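Local atomic coordinates of Lin1840 protein (Listeria innocua serovar 6a, PDB entry 4ZOC), a protein that probably hydrolyses terminal, non-reducing beta-D-glucosyl residues to release beta-D-glucose, as a family 3 glycoside hydrolase linked to beta-1,2-glucan metabolism. Residues 16-21 with 327-332; 296-301 with 305-310; 53-58 with 77-82. The protein carries 2 engineered substitutions. All coordinates share one frame; numbering follows the deposited sequence.

Interaction 1. Residues 16-21 with 327-332; sequences DEKIAQ and EAVLRM
Two bends in the side chain of Met332, at chi2 and chi3, fold its methyl CE back over the backbone of Gln21, where it lies 3.4 Å from the carbonyl oxygen of Gln21. Gln21 answers from the other helix with CG anti to its backbone N (chi1 -172°), a setting that carries its CG and OE1 alongside Met332 CB. The amide oxygen OE1 of Gln21 stands 3.9 Å from Met332 CE, and its hydrogen-bonding partner is Lys336, one turn further along helix 322-338. A turn earlier, Val329 inserts its CG2 branch beside the backbone of Lys18, 3.4 Å from Lys18 O and 3.7 Å from Lys18 CB. The side chains of Lys18 and Val329 cross at about a right angle. Lys18 CB and CG are the side-chain atoms that meet Val329 CG2, and the chain then leads away to Asp326 and Glu322. The helices approach to 9.3 Å between the axes of the short segments, which cross at 62°. The contact joins helix 15-21, near the N terminus, to helix 322-338 of the TIM-barrel domain. No hydrogen bond spans the two segments: the methyls of Val329 and Met332 rest on the backbone carbonyl oxygens of Lys18 and Gln21 by van der Waals contact, while the polar ends of Lys18 and Gln21 reach past the buried interface to charged residues of helix 322-338.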
loop_
_atom_site.group_PDB
_atom_site.type_symbol
_atom_site.label_atom_id
_atom_site.label_comp_id
_atom_site.label_asym_id
_atom_site.label_seq_id
_atom_site.Cartn_x
_atom_site.Cartn_y
_atom_site.Cartn_z
ATOM N N ASP A 16 12.603 -22.832 37.748
ATOM C CA ASP A 16 11.362 -22.091 37.846
ATOM C C ASP A 16 11.631 -20.610 38.122
ATOM O O ASP A 16 10.886 -19.721 37.621
ATOM C CB ASP A 16 10.443 -22.667 38.914
ATOM C CG ASP A 16 9.616 -23.838 38.441
ATOM O OD1 ASP A 16 9.661 -24.244 37.260
ATOM O OD2 ASP A 16 8.866 -24.371 39.305
ATOM N N GLU A 17 12.695 -20.323 38.885
ATOM C CA GLU A 17 13.050 -18.905 39.140
ATOM C C GLU A 17 13.498 -18.226 37.824
ATOM O O GLU A 17 13.167 -17.071 37.534
ATOM C CB GLU A 17 14.193 -18.781 40.154
ATOM C CG GLU A 17 13.713 -18.899 41.592
ATOM C CD GLU A 17 14.797 -19.121 42.597
ATOM O OE1 GLU A 17 15.929 -19.535 42.225
ATOM O OE2 GLU A 17 14.456 -18.909 43.786
ATOM N N LYS A 18 14.308 -18.934 37.058
ATOM C CA LYS A 18 14.802 -18.395 35.774
ATOM C C LYS A 18 13.644 -18.153 34.830
ATOM O O LYS A 18 13.591 -17.073 34.204
ATOM C CB LYS A 18 15.834 -19.306 35.118
ATOM C CG LYS A 18 17.084 -19.363 35.923
ATOM C CD LYS A 18 18.239 -20.079 35.259
ATOM C CE LYS A 18 18.014 -21.568 35.179
ATOM N NZ LYS A 18 19.267 -22.176 34.688
ATOM N N ILE A 19 12.704 -19.079 34.756
ATOM C CA ILE A 19 11.539 -18.932 33.879
ATOM C C ILE A 19 10.725 -17.659 34.259
ATOM O O ILE A 19 10.413 -16.827 33.388
ATOM C CB ILE A 19 10.640 -20.206 33.919
ATOM C CG1 ILE A 19 11.338 -21.477 33.298
ATOM C CG2 ILE A 19 9.243 -19.920 33.306
ATOM C CD1 ILE A 19 10.542 -22.764 33.515
ATOM N N ALA A 20 10.403 -17.467 35.539
ATOM C CA ALA A 20 9.614 -16.322 35.949
ATOM C C ALA A 20 10.320 -14.997 35.780
ATOM O O ALA A 20 9.643 -13.944 35.614
ATOM C CB ALA A 20 9.153 -16.512 37.403
ATOM N N GLN A 21 11.664 -15.012 35.825
ATOM C CA GLN A 21 12.449 -13.808 35.604
ATOM C C GLN A 21 12.071 -13.224 34.217
ATOM O O GLN A 21 12.227 -12.044 34.017
ATOM C CB GLN A 21 14.006 -14.096 35.668
ATOM C CG GLN A 21 14.898 -12.875 35.637
ATOM C CD GLN A 21 14.699 -11.851 36.717
ATOM O OE1 GLN A 21 15.051 -10.687 36.525
ATOM N NE2 GLN A 21 14.269 -12.284 37.905
ATOM N N GLU A 327 20.695 -17.259 28.959
ATOM C CA GLU A 327 21.121 -16.041 28.245
ATOM C C GLU A 327 20.109 -14.924 28.481
ATOM O O GLU A 327 20.509 -13.799 28.738
ATOM C CB GLU A 327 21.367 -16.314 26.730
ATOM C CG GLU A 327 22.661 -17.126 26.506
ATOM C CD GLU A 327 22.752 -17.886 25.193
ATOM O OE1 GLU A 327 22.044 -17.534 24.221
ATOM O OE2 GLU A 327 23.590 -18.832 25.141
ATOM N N ALA A 328 18.835 -15.246 28.410
ATOM C CA ALA A 328 17.802 -14.265 28.638
ATOM C C ALA A 328 17.851 -13.764 30.101
ATOM O O ALA A 328 17.801 -12.561 30.368
ATOM C CB ALA A 328 16.419 -14.853 28.340
ATOM N N VAL A 329 18.002 -14.689 31.034
ATOM C CA VAL A 329 18.105 -14.303 32.435
ATOM C C VAL A 329 19.322 -13.362 32.671
ATOM O O VAL A 329 19.205 -12.338 33.357
ATOM C CB VAL A 329 18.108 -15.548 33.359
ATOM C CG1 VAL A 329 18.454 -15.160 34.785
ATOM C CG2 VAL A 329 16.790 -16.278 33.297
ATOM N N LEU A 330 20.495 -13.708 32.139
ATOM C CA LEU A 330 21.672 -12.908 32.271
ATOM C C LEU A 330 21.420 -11.513 31.696
ATOM O O LEU A 330 21.808 -10.518 32.283
ATOM C CB LEU A 330 22.857 -13.536 31.576
ATOM C CG LEU A 330 24.168 -12.752 31.715
ATOM C CD1 LEU A 330 24.557 -12.417 33.150
ATOM C CD2 LEU A 330 25.269 -13.539 31.017
ATOM N N ARG A 331 20.769 -11.427 30.530
ATOM C CA ARG A 331 20.427 -10.083 30.053
ATOM C C ARG A 331 19.528 -9.226 31.017
ATOM O O ARG A 331 19.796 -8.004 31.245
ATOM C CB ARG A 331 19.888 -10.166 28.616
ATOM C CG ARG A 331 20.964 -10.560 27.620
ATOM C CD ARG A 331 20.542 -10.424 26.132
ATOM N NE ARG A 331 19.587 -11.426 25.734
ATOM C CZ ARG A 331 19.864 -12.605 25.168
ATOM N NH1 ARG A 331 18.881 -13.431 24.829
ATOM N NH2 ARG A 331 21.115 -12.935 24.899
ATOM N N MET A 332 18.539 -9.870 31.605
ATOM C CA MET A 332 17.631 -9.234 32.579
ATOM C C MET A 332 18.445 -8.747 33.794
ATOM O O MET A 332 18.318 -7.630 34.274
ATOM C CB MET A 332 16.519 -10.216 32.977
ATOM C CG MET A 332 15.362 -10.371 31.965
ATOM S SD MET A 332 14.402 -8.816 31.875
ATOM C CE MET A 332 13.516 -8.934 33.456
#

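Interaction 2. Residues 296-301 with 305-310; sequences AGVDLE and TCYIHE
Glu301 reaches from its strand to the first turn of helix 306-316, packing against Tyr307 at its base and binding backbone N-H groups at its tip. Its CB lies 3.9 Å from CD2 of the Tyr307 ring. From there CG stands anti to the backbone N, and the extended chain brings the carboxylate up to the helix start with its plane 83° from that of the ring. OE1 accepts the N-H of Tyr307 through its syn lone pair, at 2.7 Å from Tyr307 N and with a nearly straight angle of 167°. The same oxygen receives a hydrogen bond from a water that in turn accepts from Ile308 N. OE2 takes the N-H of Cys306 on its own syn side, 3.1 Å from Cys306 N and somewhat out of the carboxylate plane; the hydroxyl of Thr304 is its second partner. Both carboxylate oxygens are thus doubly held, which fixes the rotation of the group, and the helix start probably favours its negative charge.

The far end of Tyr307 meets the preceding loop, which leaves helix 286-295 through a Schellman motif at Gly297. Its OH donates to Val298 O over 2.8 Å, tilted 32° from the carbonyl plane, and Val298 CB lies 3.5 Å from the same hydroxyl. Val298 O itself sits at the edge of the ring, near its plane.

The barrel wall continues through backbone bonds of Glu301 to Cys22 and Gln24 and of Leu300 to Ser269. This is the last beta/alpha unit of the TIM barrel, strand 301-302 followed by helix 306-316, with a strand-borne carboxylate binding the N-terminal turn of the helix.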
loop_
_atom_site.group_PDB
_atom_site.type_symbol
_atom_site.label_atom_id
_atom_site.label_comp_id
_atom_site.label_asym_id
_atom_site.label_seq_id
_atom_site.Cartn_x
_atom_site.Cartn_y
_atom_site.Cartn_z
ATOM N N ALA A 296 13.932 -17.115 19.113
ATOM C CA ALA A 296 14.168 -15.812 18.468
ATOM C C ALA A 296 14.768 -14.812 19.431
ATOM O O ALA A 296 15.058 -13.662 19.064
ATOM C CB ALA A 296 12.848 -15.276 17.881
ATOM N N GLY A 297 14.971 -15.171 20.708
ATOM C CA GLY A 297 15.690 -14.264 21.597
ATOM C C GLY A 297 14.924 -13.197 22.385
ATOM O O GLY A 297 15.508 -12.175 22.850
ATOM N N VAL A 298 13.647 -13.428 22.506
ATOM C CA VAL A 298 12.754 -12.571 23.286
ATOM C C VAL A 298 13.023 -12.947 24.746
ATOM O O VAL A 298 12.849 -14.088 25.117
ATOM C CB VAL A 298 11.257 -12.789 22.936
ATOM C CG1 VAL A 298 10.394 -11.988 23.884
ATOM C CG2 VAL A 298 10.958 -12.363 21.507
ATOM N N ASP A 299 13.446 -11.971 25.524
ATOM C CA ASP A 299 13.834 -12.190 26.910
ATOM C C ASP A 299 12.737 -12.049 27.906
ATOM O O ASP A 299 12.858 -12.550 29.024
ATOM C CB ASP A 299 14.950 -11.260 27.280
ATOM C CG ASP A 299 16.151 -11.431 26.364
ATOM O OD1 ASP A 299 16.478 -12.604 26.003
ATOM O OD2 ASP A 299 16.810 -10.415 26.092
ATOM N N LEU A 300 11.698 -11.291 27.549
ATOM C CA LEU A 300 10.707 -10.808 28.558
ATOM C C LEU A 300 9.354 -10.738 27.920
ATOM O O LEU A 300 9.192 -9.977 26.952
ATOM C CB LEU A 300 11.181 -9.437 29.082
ATOM C CG LEU A 300 10.377 -8.811 30.226
ATOM C CD1 LEU A 300 10.152 -9.763 31.426
ATOM C CD2 LEU A 300 10.971 -7.439 30.606
ATOM N N GLU A 301 8.428 -11.541 28.428
ATOM C CA GLU A 301 7.084 -11.696 27.917
ATOM C C GLU A 301 6.155 -10.744 28.644
ATOM O O GLU A 301 5.969 -10.842 29.859
ATOM C CB GLU A 301 6.603 -13.133 28.072
ATOM C CG GLU A 301 5.175 -13.352 27.557
ATOM C CD GLU A 301 4.798 -14.749 27.406
ATOM O OE1 GLU A 301 5.565 -15.616 27.871
ATOM O OE2 GLU A 301 3.680 -14.991 26.865
ATOM N N THR A 305 1.409 -15.590 29.346
ATOM C CA THR A 305 1.805 -16.680 30.153
ATOM C C THR A 305 2.403 -17.841 29.387
ATOM O O THR A 305 2.544 -18.884 29.972
ATOM C CB THR A 305 0.637 -17.187 30.986
ATOM O OG1 THR A 305 -0.394 -17.658 30.129
ATOM C CG2 THR A 305 0.035 -16.087 31.858
ATOM N N CYS A 306 2.849 -17.681 28.125
ATOM C CA CYS A 306 3.438 -18.748 27.436
ATOM C C CYS A 306 4.726 -19.227 28.104
ATOM O O CYS A 306 4.882 -20.427 28.343
ATOM C CB CYS A 306 3.754 -18.392 25.945
ATOM S SG CYS A 306 2.289 -17.828 25.078
ATOM N N TYR A 307 5.663 -18.311 28.374
ATOM C CA TYR A 307 6.895 -18.695 29.045
ATOM C C TYR A 307 6.642 -19.357 30.365
ATOM O O TYR A 307 7.128 -20.500 30.628
ATOM C CB TYR A 307 7.867 -17.529 29.233
ATOM C CG TYR A 307 8.629 -17.067 27.953
ATOM C CD1 TYR A 307 8.573 -17.779 26.734
ATOM C CD2 TYR A 307 9.385 -15.899 27.982
ATOM C CE1 TYR A 307 9.293 -17.369 25.645
ATOM C CE2 TYR A 307 10.123 -15.495 26.894
ATOM C CZ TYR A 307 10.036 -16.212 25.691
ATOM O OH TYR A 307 10.783 -15.862 24.623
ATOM N N ILE A 308 5.891 -18.647 31.202
ATOM C CA ILE A 308 5.678 -19.109 32.579
ATOM C C ILE A 308 5.093 -20.539 32.648
ATOM O O ILE A 308 5.552 -21.372 33.435
ATOM C CB ILE A 308 4.956 -18.003 33.369
ATOM C CG1 ILE A 308 5.217 -18.170 34.867
ATOM C CG2 ILE A 308 3.478 -17.942 33.098
ATOM C CD1 ILE A 308 6.485 -17.504 35.337
ATOM N N HIS A 309 4.121 -20.839 31.790
ATOM C CA HIS A 309 3.452 -22.136 31.820
ATOM C C HIS A 309 4.129 -23.226 30.968
ATOM O O HIS A 309 3.971 -24.419 31.278
ATOM C CB HIS A 309 1.968 -21.982 31.474
ATOM C CG HIS A 309 1.189 -21.215 32.496
ATOM N ND1 HIS A 309 1.442 -21.299 33.847
ATOM C CD2 HIS A 309 0.176 -20.322 32.361
ATOM C CE1 HIS A 309 0.638 -20.469 34.500
ATOM N NE2 HIS A 309 -0.148 -19.875 33.621
ATOM N N GLU A 310 4.928 -22.861 29.980
ATOM C CA GLU A 310 5.485 -23.868 29.008
ATOM C C GLU A 310 7.009 -24.116 28.961
ATOM O O GLU A 310 7.468 -25.196 28.460
ATOM C CB GLU A 310 5.062 -23.534 27.554
ATOM C CG GLU A 310 3.581 -23.325 27.410
ATOM C CD GLU A 310 2.765 -24.587 27.462
ATOM O OE1 GLU A 310 3.319 -25.721 27.467
ATOM O OE2 GLU A 310 1.513 -24.453 27.457
HETATM O O HOH W 1 5.199 -15.892 30.565
#

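Interaction 3. Residues 53-58 with 77-82; sequences HTENAG and LKTNRL
The carbonyl oxygen of Glu55 is gripped by two donors, the side-chain amide of Asn80 and a water. Asn80 ND2 approaches in the carbonyl plane at 3.1 Å from Glu55 O, with an N-H...O angle of 158°, and the acceptor lies almost in the plane of the Asn80 amide. The water donates to Glu55 O at 2.7 Å and accepts from Thr79 OG1 at 2.6 Å, so the carbonyl is joined to both the last residue of helix 66-79 and the one that follows it.

Asn80 places its amide here with CG anti to the backbone N (chi1 -172°). Its other end is also held, since OD1 accepts from the backbone N of Ile84; with both ends bonded, the orientation of the flat group is settled. The Asn56 amide, its plane turned 56° from that of Asn80, comes in obliquely, and its OD1 accepts from two bridging waters. One of these accepts in turn from Asn80 ND2, the other from Arg81 N at 2.8 Å. Asn56 ND2 bonds instead to the carbonyl of Ala52, which ties the residue back to helix 51-54.

On the more exposed part of the contact, Glu55 and Thr79 cross at about a right angle, and the Glu55 chain passes over the threonine hydroxyl with CG 3.8 Å from Thr79 OG1.

The contact joins the loop leading into strand 59-61 to the C-terminal end of helix 66-79, the helix that follows this strand. One direct hydrogen bond and three water bridges connect the two segments, so the junction is chiefly polar and hydrated, and it probably owes much of its cohesion to ordered water.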
loop_
_atom_site.group_PDB
_atom_site.type_symbol
_atom_site.label_atom_id
_atom_site.label_comp_id
_atom_site.label_asym_id
_atom_site.label_seq_id
_atom_site.Cartn_x
_atom_site.Cartn_y
_atom_site.Cartn_z
ATOM N N HIS A 53 4.917 -17.616 41.059
ATOM C CA HIS A 53 5.186 -16.831 39.822
ATOM C C HIS A 53 5.436 -15.368 40.177
ATOM O O HIS A 53 6.416 -14.794 39.754
ATOM C CB HIS A 53 4.012 -16.913 38.842
ATOM C CG HIS A 53 3.763 -18.300 38.333
ATOM N ND1 HIS A 53 2.501 -18.829 38.229
ATOM C CD2 HIS A 53 4.605 -19.246 37.895
ATOM C CE1 HIS A 53 2.575 -20.067 37.777
ATOM N NE2 HIS A 53 3.848 -20.337 37.552
ATOM N N THR A 54 4.557 -14.766 40.966
ATOM C CA THR A 54 4.649 -13.353 41.214
ATOM C C THR A 54 5.836 -12.951 42.094
ATOM O O THR A 54 6.453 -11.912 41.874
ATOM C CB THR A 54 3.302 -12.762 41.669
ATOM O OG1 THR A 54 2.940 -13.250 42.964
ATOM C CG2 THR A 54 2.223 -13.099 40.672
ATOM N N GLU A 55 6.230 -13.818 43.011
ATOM C CA GLU A 55 7.347 -13.550 43.869
ATOM C C GLU A 55 8.644 -13.721 43.128
ATOM O O GLU A 55 9.686 -13.358 43.648
ATOM C CB GLU A 55 7.331 -14.475 45.067
ATOM C CG GLU A 55 6.081 -14.201 45.936
ATOM C CD GLU A 55 5.955 -15.129 47.097
ATOM O OE1 GLU A 55 5.028 -14.891 47.841
ATOM O OE2 GLU A 55 6.770 -16.081 47.239
ATOM N N ASN A 56 8.588 -14.294 41.913
ATOM C CA ASN A 56 9.791 -14.461 41.066
ATOM C C ASN A 56 9.744 -13.775 39.660
ATOM O O ASN A 56 10.680 -13.891 38.884
ATOM C CB ASN A 56 10.104 -15.947 40.903
ATOM C CG ASN A 56 10.442 -16.555 42.235
ATOM O OD1 ASN A 56 11.485 -16.255 42.827
ATOM N ND2 ASN A 56 9.520 -17.249 42.754
ATOM N N ALA A 57 8.699 -13.029 39.406
ATOM C CA ALA A 57 8.599 -12.262 38.152
ATOM C C ALA A 57 9.690 -11.268 37.969
ATOM O O ALA A 57 10.227 -10.708 38.922
ATOM C CB ALA A 57 7.232 -11.578 38.097
ATOM N N GLY A 58 10.091 -11.035 36.701
ATOM C CA GLY A 58 11.264 -10.191 36.447
ATOM C C GLY A 58 10.953 -8.729 36.488
ATOM O O GLY A 58 11.803 -7.891 36.865
ATOM N N LEU A 77 11.029 -7.994 47.785
ATOM C CA LEU A 77 12.317 -8.319 48.319
ATOM C C LEU A 77 12.238 -8.992 49.690
ATOM O O LEU A 77 13.171 -9.694 50.048
ATOM C CB LEU A 77 13.215 -7.086 48.409
ATOM C CG LEU A 77 13.734 -6.471 47.102
ATOM C CD1 LEU A 77 14.398 -5.161 47.319
ATOM C CD2 LEU A 77 14.687 -7.394 46.408
ATOM N N LYS A 78 11.150 -8.806 50.425
ATOM C CA LYS A 78 10.963 -9.584 51.669
ATOM C C LYS A 78 10.899 -11.093 51.353
ATOM O O LYS A 78 11.357 -11.906 52.178
ATOM C CB LYS A 78 9.694 -9.197 52.429
ATOM C CG LYS A 78 9.749 -7.889 53.163
ATOM C CD LYS A 78 8.428 -7.589 53.888
ATOM C CE LYS A 78 8.379 -6.154 54.415
ATOM N NZ LYS A 78 8.471 -6.080 55.897
ATOM N N THR A 79 10.331 -11.465 50.195
ATOM C CA THR A 79 10.072 -12.861 49.857
ATOM C C THR A 79 10.945 -13.476 48.773
ATOM O O THR A 79 10.995 -14.724 48.618
ATOM C CB THR A 79 8.613 -13.076 49.504
ATOM O OG1 THR A 79 8.199 -12.241 48.393
ATOM C CG2 THR A 79 7.733 -12.783 50.754
ATOM N N ASN A 80 11.659 -12.635 48.025
ATOM C CA ASN A 80 12.448 -13.166 46.970
ATOM C C ASN A 80 13.688 -13.898 47.517
ATOM O O ASN A 80 14.472 -13.313 48.267
ATOM C CB ASN A 80 12.908 -12.043 46.048
ATOM C CG ASN A 80 13.585 -12.578 44.818
ATOM O OD1 ASN A 80 14.810 -12.618 44.730
ATOM N ND2 ASN A 80 12.775 -12.996 43.859
ATOM N N ARG A 81 13.924 -15.126 47.076
ATOM C CA ARG A 81 14.959 -15.937 47.750
ATOM C C ARG A 81 16.368 -15.382 47.575
ATOM O O ARG A 81 17.139 -15.323 48.535
ATOM C CB ARG A 81 14.929 -17.362 47.270
ATOM C CG ARG A 81 15.943 -18.301 47.928
ATOM C CD ARG A 81 15.708 -19.693 47.380
ATOM N NE ARG A 81 16.118 -19.848 45.975
ATOM C CZ ARG A 81 17.339 -20.180 45.552
ATOM N NH1 ARG A 81 18.283 -20.432 46.448
ATOM N NH2 ARG A 81 17.632 -20.326 44.242
ATOM N N LEU A 82 16.720 -14.973 46.344
ATOM C CA LEU A 82 18.078 -14.493 46.075
ATOM C C LEU A 82 18.286 -12.985 46.081
ATOM O O LEU A 82 19.433 -12.549 45.955
ATOM C CB LEU A 82 18.625 -15.082 44.756
ATOM C CG LEU A 82 18.708 -16.605 44.690
ATOM C CD1 LEU A 82 18.972 -17.065 43.264
ATOM C CD2 LEU A 82 19.798 -17.138 45.624
HETATM O O HOH W 2 9.230 -12.192 46.047
HETATM O O HOH W 3 13.750 -14.996 41.780
HETATM O O HOH W 4 12.114 -16.506 45.390
#

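Following the chain from the N terminus, the first segment met is 16-21, on helix 15-21, and interaction 1 joins it to helix 322-338, closing a loop that spans most of the barrel domain. Interactions 3 and 2 both nest within that loop, in series: 53-58 meets 77-82 early, around the second barrel strand, 59-61, whereas 296-301 meets 305-310 late, around the eighth, 301-302. All three lie on the same side of the chain's centre. Helix 15-21 links them: Glu17 pairs with Arg81 of interaction 3, and Ala20 packs on Ile308 of interaction 2. Asp299 and Arg331 form a salt bridge between interactions 2 and 1, while His53 and His309 meet between interactions 3 and 2.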